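Local coordinates for high potential iron-sulfur protein (Rhodothermus marinus, PDB 3H31) that binds a four-iron, four-sulfur cluster and probably carries electrons in the aerobic respiratory chain of this bacterium, at residues E2-D7 with Y24-P29; E20-T25 with Q54-P59. All coordinates share one frame; numbering follows the deposited sequence. Where two conformers were deposited one is given.

Contact 1 joins 2-7, near the N-terminus, to 24-29, the loop that follows helix 13-21. Contact 2 joins the end of that helix and the next residues, 20-25, to 54-59, the loop after strand 52-53. Their centres lie about 10 Å apart. Along the chain come 2-7, then 20-25 running into 24-29, then 54-59; Tyr24 and Thr25 belong to both contacts. The two also touch directly, Cys5 O packing on Pro59 CG at 3.5 Å. Tyr24 takes part in both: CE2 and the hydroxyl lie by Cys5, and CB and the ring meet Ile56. Tyr24 and Ile56 belong to the cluster pocket, so contact 2 borders it with two residues and contact 1 with one.

Contact 1: E2-D7 with Y24-P29; sequences ELTCTD and YTDHSP
Asp26 OD2 accepts the backbone N-H of Cys5, with Cys5 N to Asp26 OD2 at 2.8 Å and an N-H...O angle of 161°. The bond uses the syn lone pair of OD2, on the side of the other carboxylate oxygen. A water also donates to OD2, at 3.0 Å from the water oxygen, and donates to Leu3 O as well. It bridges the two segments. The second oxygen is held too. Tyr24 OH donates to Asp26 OD1 at 2.7 Å, on the anti side and 17° out of the carboxylate plane. Both oxygens are therefore tied, which should fix the rotation of this buried group and favour its charged form.

Carbon atoms pack round the carboxylate. Cys5 CB lies 3.3 Å from Asp26 OD1. Thr6 CG2 is 3.7 Å from Asp26 OD2, and the two side chains cross obliquely. With Tyr24 CG anti to the backbone N (chi1 172°), the ring extends toward 2-7, and CE2 comes 4.0 Å from Cys5 O.

Thr25 OG1 accepts from His27 N, an ST turn spanning Asp26. Tyr24 OH also bonds to His61 N, and the Tyr24 side chain lies about 4 Å from the cluster (nearest atoms). Cys5 SG forms a disulfide with Cys50. The contact thus ties the N-terminal segment, ahead of helix 13-21, to the loop between that helix and strand 41-42.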
loop_
_atom_site.group_PDB
_atom_site.type_symbol
_atom_site.label_atom_id
_atom_site.label_comp_id
_atom_site.label_asym_id
_atom_site.label_seq_id
_atom_site.Cartn_x
_atom_site.Cartn_y
_atom_site.Cartn_z
ATOM N N GLU A 2 -5.711 -12.821 -8.498
ATOM C CA GLU A 2 -5.929 -11.392 -8.257
ATOM C C GLU A 2 -4.504 -10.817 -8.105
ATOM O O GLU A 2 -3.451 -11.407 -7.908
ATOM C CB GLU A 2 -6.895 -11.044 -7.166
ATOM C CG GLU A 2 -8.341 -11.178 -7.660
ATOM C CD GLU A 2 -9.077 -12.419 -7.238
ATOM O OE1 GLU A 2 -9.952 -12.226 -6.367
ATOM O OE2 GLU A 2 -8.866 -13.542 -7.723
ATOM N N LEU A 3 -4.502 -9.559 -8.486
ATOM C CA LEU A 3 -3.458 -8.589 -8.234
ATOM C C LEU A 3 -2.920 -8.740 -6.824
ATOM O O LEU A 3 -3.695 -8.660 -5.843
ATOM C CB LEU A 3 -3.989 -7.181 -8.445
ATOM C CG LEU A 3 -2.969 -6.065 -8.201
ATOM C CD1 LEU A 3 -1.860 -6.208 -9.230
ATOM C CD2 LEU A 3 -3.591 -4.703 -8.253
ATOM N N THR A 4 -1.631 -8.899 -6.691
ATOM C CA THR A 4 -0.914 -8.922 -5.424
ATOM C C THR A 4 0.214 -7.887 -5.509
ATOM O O THR A 4 0.790 -7.665 -6.552
ATOM C CB THR A 4 -0.354 -10.289 -4.999
ATOM O OG1 THR A 4 0.536 -10.719 -6.002
ATOM C CG2 THR A 4 -1.456 -11.356 -4.826
ATOM N N CYS A 5 0.523 -7.308 -4.347
ATOM C CA CYS A 5 1.458 -6.192 -4.238
ATOM C C CYS A 5 2.436 -6.373 -3.097
ATOM O O CYS A 5 2.830 -5.443 -2.420
ATOM C CB CYS A 5 0.728 -4.840 -4.102
ATOM S SG CYS A 5 -0.439 -4.580 -5.485
ATOM N N THR A 6 2.895 -7.619 -2.965
ATOM C CA THR A 6 3.788 -7.997 -1.874
ATOM C C THR A 6 5.200 -8.291 -2.347
ATOM O O THR A 6 6.033 -8.715 -1.535
ATOM C CB THR A 6 3.184 -9.225 -1.144
ATOM O OG1 THR A 6 2.850 -10.170 -2.132
ATOM C CG2 THR A 6 1.968 -8.853 -0.309
ATOM N N ASP A 7 5.531 -8.065 -3.630
ATOM C CA ASP A 7 6.900 -8.270 -4.126
ATOM C C ASP A 7 7.783 -7.084 -3.775
ATOM O O ASP A 7 7.771 -6.049 -4.425
ATOM C CB ASP A 7 6.907 -8.519 -5.614
ATOM C CG ASP A 7 8.252 -8.857 -6.151
ATOM O OD1 ASP A 7 9.251 -8.871 -5.378
ATOM O OD2 ASP A 7 8.363 -9.163 -7.364
ATOM N N TYR A 24 2.156 -2.976 6.664
ATOM C CA TYR A 24 1.554 -2.957 5.331
ATOM C C TYR A 24 0.951 -4.352 5.035
ATOM O O TYR A 24 1.641 -5.359 5.202
ATOM C CB TYR A 24 2.601 -2.514 4.218
ATOM C CG TYR A 24 1.851 -2.741 2.892
ATOM C CD1 TYR A 24 0.885 -1.825 2.474
ATOM C CD2 TYR A 24 2.031 -3.905 2.139
ATOM C CE1 TYR A 24 0.152 -2.046 1.321
ATOM C CE2 TYR A 24 1.249 -4.144 1.048
ATOM C CZ TYR A 24 0.343 -3.240 0.604
ATOM O OH TYR A 24 -0.452 -3.487 -0.458
ATOM N N THR A 25 -0.267 -4.326 4.497
ATOM C CA THR A 25 -0.927 -5.537 4.036
ATOM C C THR A 25 -1.653 -5.219 2.753
ATOM O O THR A 25 -2.189 -4.123 2.570
ATOM C CB THR A 25 -1.905 -6.057 5.094
ATOM O OG1 THR A 25 -2.572 -7.232 4.636
ATOM C CG2 THR A 25 -2.989 -5.030 5.508
ATOM N N ASP A 26 -1.743 -6.204 1.852
ATOM C CA ASP A 26 -2.604 -6.115 0.702
ATOM C C ASP A 26 -4.112 -6.177 1.008
ATOM O O ASP A 26 -4.922 -5.785 0.171
ATOM C CB ASP A 26 -2.305 -7.247 -0.293
ATOM C CG ASP A 26 -1.242 -7.069 -1.313
ATOM O OD1 ASP A 26 -0.493 -6.060 -1.279
ATOM O OD2 ASP A 26 -1.140 -7.983 -2.204
ATOM N N HIS A 27 -4.455 -6.754 2.154
ATOM C CA HIS A 27 -5.824 -7.044 2.531
ATOM C C HIS A 27 -6.152 -6.289 3.814
ATOM O O HIS A 27 -5.985 -6.842 4.886
ATOM C CB HIS A 27 -6.083 -8.574 2.714
ATOM C CG HIS A 27 -6.018 -9.353 1.435
ATOM N ND1 HIS A 27 -4.845 -9.906 0.961
ATOM C CD2 HIS A 27 -7.016 -9.735 0.608
ATOM C CE1 HIS A 27 -5.152 -10.593 -0.179
ATOM N NE2 HIS A 27 -6.446 -10.477 -0.412
ATOM N N SER A 28 -6.616 -5.043 3.707
ATOM C CA SER A 28 -6.894 -4.274 4.884
ATOM C C SER A 28 -7.815 -5.028 5.865
ATOM O O SER A 28 -8.815 -5.584 5.381
ATOM C CB SER A 28 -7.613 -2.985 4.526
ATOM O OG SER A 28 -7.899 -2.329 5.760
ATOM N N PRO A 29 -7.494 -4.952 7.161
ATOM C CA PRO A 29 -8.404 -5.531 8.165
ATOM C C PRO A 29 -9.669 -4.714 8.334
ATOM O O PRO A 29 -10.581 -5.207 8.990
ATOM C CB PRO A 29 -7.584 -5.474 9.446
ATOM C CG PRO A 29 -6.505 -4.536 9.260
ATOM C CD PRO A 29 -6.295 -4.388 7.793
HETATM O O HOH W 1 -3.865 -8.953 -3.132
#

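Contact 2: E20-T25 with Q54-P59; sequences ESLQYT and QLIKGP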
loop_
_atom_site.group_PDB
_atom_site.type_symbol
_atom_site.label_atom_id
_atom_site.label_comp_id
_atom_site.label_asym_id
_atom_site.label_seq_id
_atom_site.Cartn_x
_atom_site.Cartn_y
_atom_site.Cartn_z
ATOM N N GLU A 20 7.156 -3.063 6.942
ATOM C CA GLU A 20 6.760 -3.997 8.016
ATOM C C GLU A 20 6.398 -3.275 9.289
ATOM O O GLU A 20 5.462 -3.669 9.999
ATOM C CB GLU A 20 7.906 -4.956 8.265
ATOM C CG GLU A 20 8.132 -5.870 7.093
ATOM C CD GLU A 20 9.209 -6.866 7.421
ATOM O OE1 GLU A 20 9.959 -6.796 8.411
ATOM O OE2 GLU A 20 9.339 -7.782 6.566
ATOM N N SER A 21 7.133 -2.244 9.644
ATOM C CA SER A 21 6.899 -1.430 10.826
ATOM C C SER A 21 5.468 -0.949 10.874
ATOM O O SER A 21 4.803 -0.925 11.927
ATOM C CB SER A 21 7.890 -0.266 10.859
ATOM O OG SER A 21 7.558 0.709 11.804
ATOM N N LEU A 22 5.000 -0.470 9.728
ATOM C CA LEU A 22 3.665 0.058 9.550
ATOM C C LEU A 22 2.620 -0.996 9.242
ATOM O O LEU A 22 1.453 -0.685 8.981
ATOM C CB LEU A 22 3.693 1.185 8.512
ATOM C CG LEU A 22 4.598 2.363 8.890
ATOM C CD1 LEU A 22 4.600 3.399 7.760
ATOM C CD2 LEU A 22 4.186 3.003 10.231
ATOM N N GLN A 23 3.016 -2.256 9.281
ATOM C CA GLN A 23 2.107 -3.366 9.073
ATOM C C GLN A 23 1.407 -3.284 7.722
ATOM O O GLN A 23 0.221 -3.521 7.572
ATOM C CB GLN A 23 1.084 -3.530 10.232
ATOM C CG GLN A 23 1.784 -3.700 11.571
ATOM C CD GLN A 23 0.683 -3.755 12.617
ATOM O OE1 GLN A 23 0.610 -2.806 13.424
ATOM N NE2 GLN A 23 -0.090 -4.820 12.626
ATOM N N TYR A 24 2.156 -2.976 6.664
ATOM C CA TYR A 24 1.554 -2.957 5.331
ATOM C C TYR A 24 0.951 -4.352 5.035
ATOM O O TYR A 24 1.641 -5.359 5.202
ATOM C CB TYR A 24 2.601 -2.514 4.218
ATOM C CG TYR A 24 1.851 -2.741 2.892
ATOM C CD1 TYR A 24 0.885 -1.825 2.474
ATOM C CD2 TYR A 24 2.031 -3.905 2.139
ATOM C CE1 TYR A 24 0.152 -2.046 1.321
ATOM C CE2 TYR A 24 1.249 -4.144 1.048
ATOM C CZ TYR A 24 0.343 -3.240 0.604
ATOM O OH TYR A 24 -0.452 -3.487 -0.458
ATOM N N THR A 25 -0.267 -4.326 4.497
ATOM C CA THR A 25 -0.927 -5.537 4.036
ATOM C C THR A 25 -1.653 -5.219 2.753
ATOM O O THR A 25 -2.189 -4.123 2.570
ATOM C CB THR A 25 -1.905 -6.057 5.094
ATOM O OG1 THR A 25 -2.572 -7.232 4.636
ATOM C CG2 THR A 25 -2.989 -5.030 5.508
ATOM N N GLN A 54 3.167 7.530 -1.061
ATOM C CA GLN A 54 4.110 8.603 -0.795
ATOM C C GLN A 54 4.970 8.311 0.429
ATOM O O GLN A 54 6.013 8.955 0.613
ATOM C CB GLN A 54 3.401 9.896 -0.446
ATOM C CG GLN A 54 2.804 10.659 -1.579
ATOM C CD GLN A 54 2.546 12.069 -1.080
ATOM O OE1 GLN A 54 3.203 12.809 -0.291
ATOM N NE2 GLN A 54 1.501 12.741 -1.508
ATOM N N LEU A 55 4.535 7.412 1.290
ATOM C CA LEU A 55 5.166 7.106 2.564
ATOM C C LEU A 55 6.008 5.843 2.517
ATOM O O LEU A 55 7.160 5.829 2.932
ATOM C CB LEU A 55 4.090 6.995 3.651
ATOM C CG LEU A 55 4.598 7.183 5.069
ATOM C CD1 LEU A 55 4.957 8.651 5.336
ATOM C CD2 LEU A 55 3.541 6.735 6.056
ATOM N N ILE A 56 5.460 4.754 2.041
ATOM C CA ILE A 56 6.324 3.574 1.981
ATOM C C ILE A 56 6.467 3.150 0.531
ATOM O O ILE A 56 5.685 3.446 -0.374
ATOM C CB ILE A 56 5.725 2.443 2.811
ATOM C CG1 ILE A 56 4.386 2.014 2.264
ATOM C CG2 ILE A 56 5.604 2.877 4.252
ATOM C CD1 ILE A 56 3.759 0.831 2.995
ATOM N N LYS A 57 7.628 2.565 0.301
ATOM C CA LYS A 57 8.117 2.256 -1.013
ATOM C C LYS A 57 7.577 0.896 -1.439
ATOM O O LYS A 57 7.097 0.104 -0.659
ATOM C CB LYS A 57 9.643 2.219 -1.010
ATOM C CG LYS A 57 10.256 3.551 -0.730
ATOM C CD LYS A 57 10.206 4.387 -1.950
ATOM C CE LYS A 57 10.770 5.793 -1.750
ATOM N NZ LYS A 57 10.976 6.436 -3.092
ATOM N N GLY A 58 7.685 0.673 -2.764
ATOM C CA GLY A 58 7.307 -0.608 -3.365
ATOM C C GLY A 58 5.869 -0.605 -3.842
ATOM O O GLY A 58 5.150 0.420 -3.830
ATOM N N PRO A 59 5.394 -1.740 -4.317
ATOM C CA PRO A 59 4.033 -1.874 -4.830
ATOM C C PRO A 59 3.039 -1.800 -3.705
ATOM O O PRO A 59 3.279 -2.320 -2.595
ATOM C CB PRO A 59 4.049 -3.250 -5.509
ATOM C CG PRO A 59 5.068 -4.014 -4.757
ATOM C CD PRO A 59 6.126 -3.052 -4.420
#
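In the conformer described, Ile56 meets Leu22 and Tyr24 with two different branches. Its CG2 touches Leu22 CD1 at 3.7 Å, and these two side chains slide past each other in opposite directions. Its CD1 touches Tyr24 CB, also at 3.7 Å, and here the side chains cross at about a right angle. Ile56 CG1 stands between the backbone N and the carbonyl carbon (chi1 62°), and chi2 of 177° extends CD1 to Tyr24, while CG2 goes to Leu22. Ile56 CD1 also comes 3.9 Å from Tyr24 CD1, so it packs at the base of the ring.

Leu55 adds a smaller contact. Its CD2 lies 3.9 Å from Leu22 CD1, and the two leucines cross at about a right angle. Leu22 CD1 is therefore shared by Leu55 and Ile56. The contact between the segments is wholly apolar at these side chains.

Ile56 and Tyr24 both line the pocket of the iron-sulfur cluster. Leu22 lies near the cluster ligand Cys66, and Leu55 near the ligand Cys53. Arg19 bonds to Lys57 O and Pro59 O and makes a cation-pi contact with Tyr24.

Leu22 comes right after helix 13-21, and Gln23, with positive phi, closes that end in a Schellman motif. Ile56 also packs on Met18 and Arg19 of the helix. The last turn of helix 13-21 and the residues after it therefore rest on the loop that follows strand 52-53.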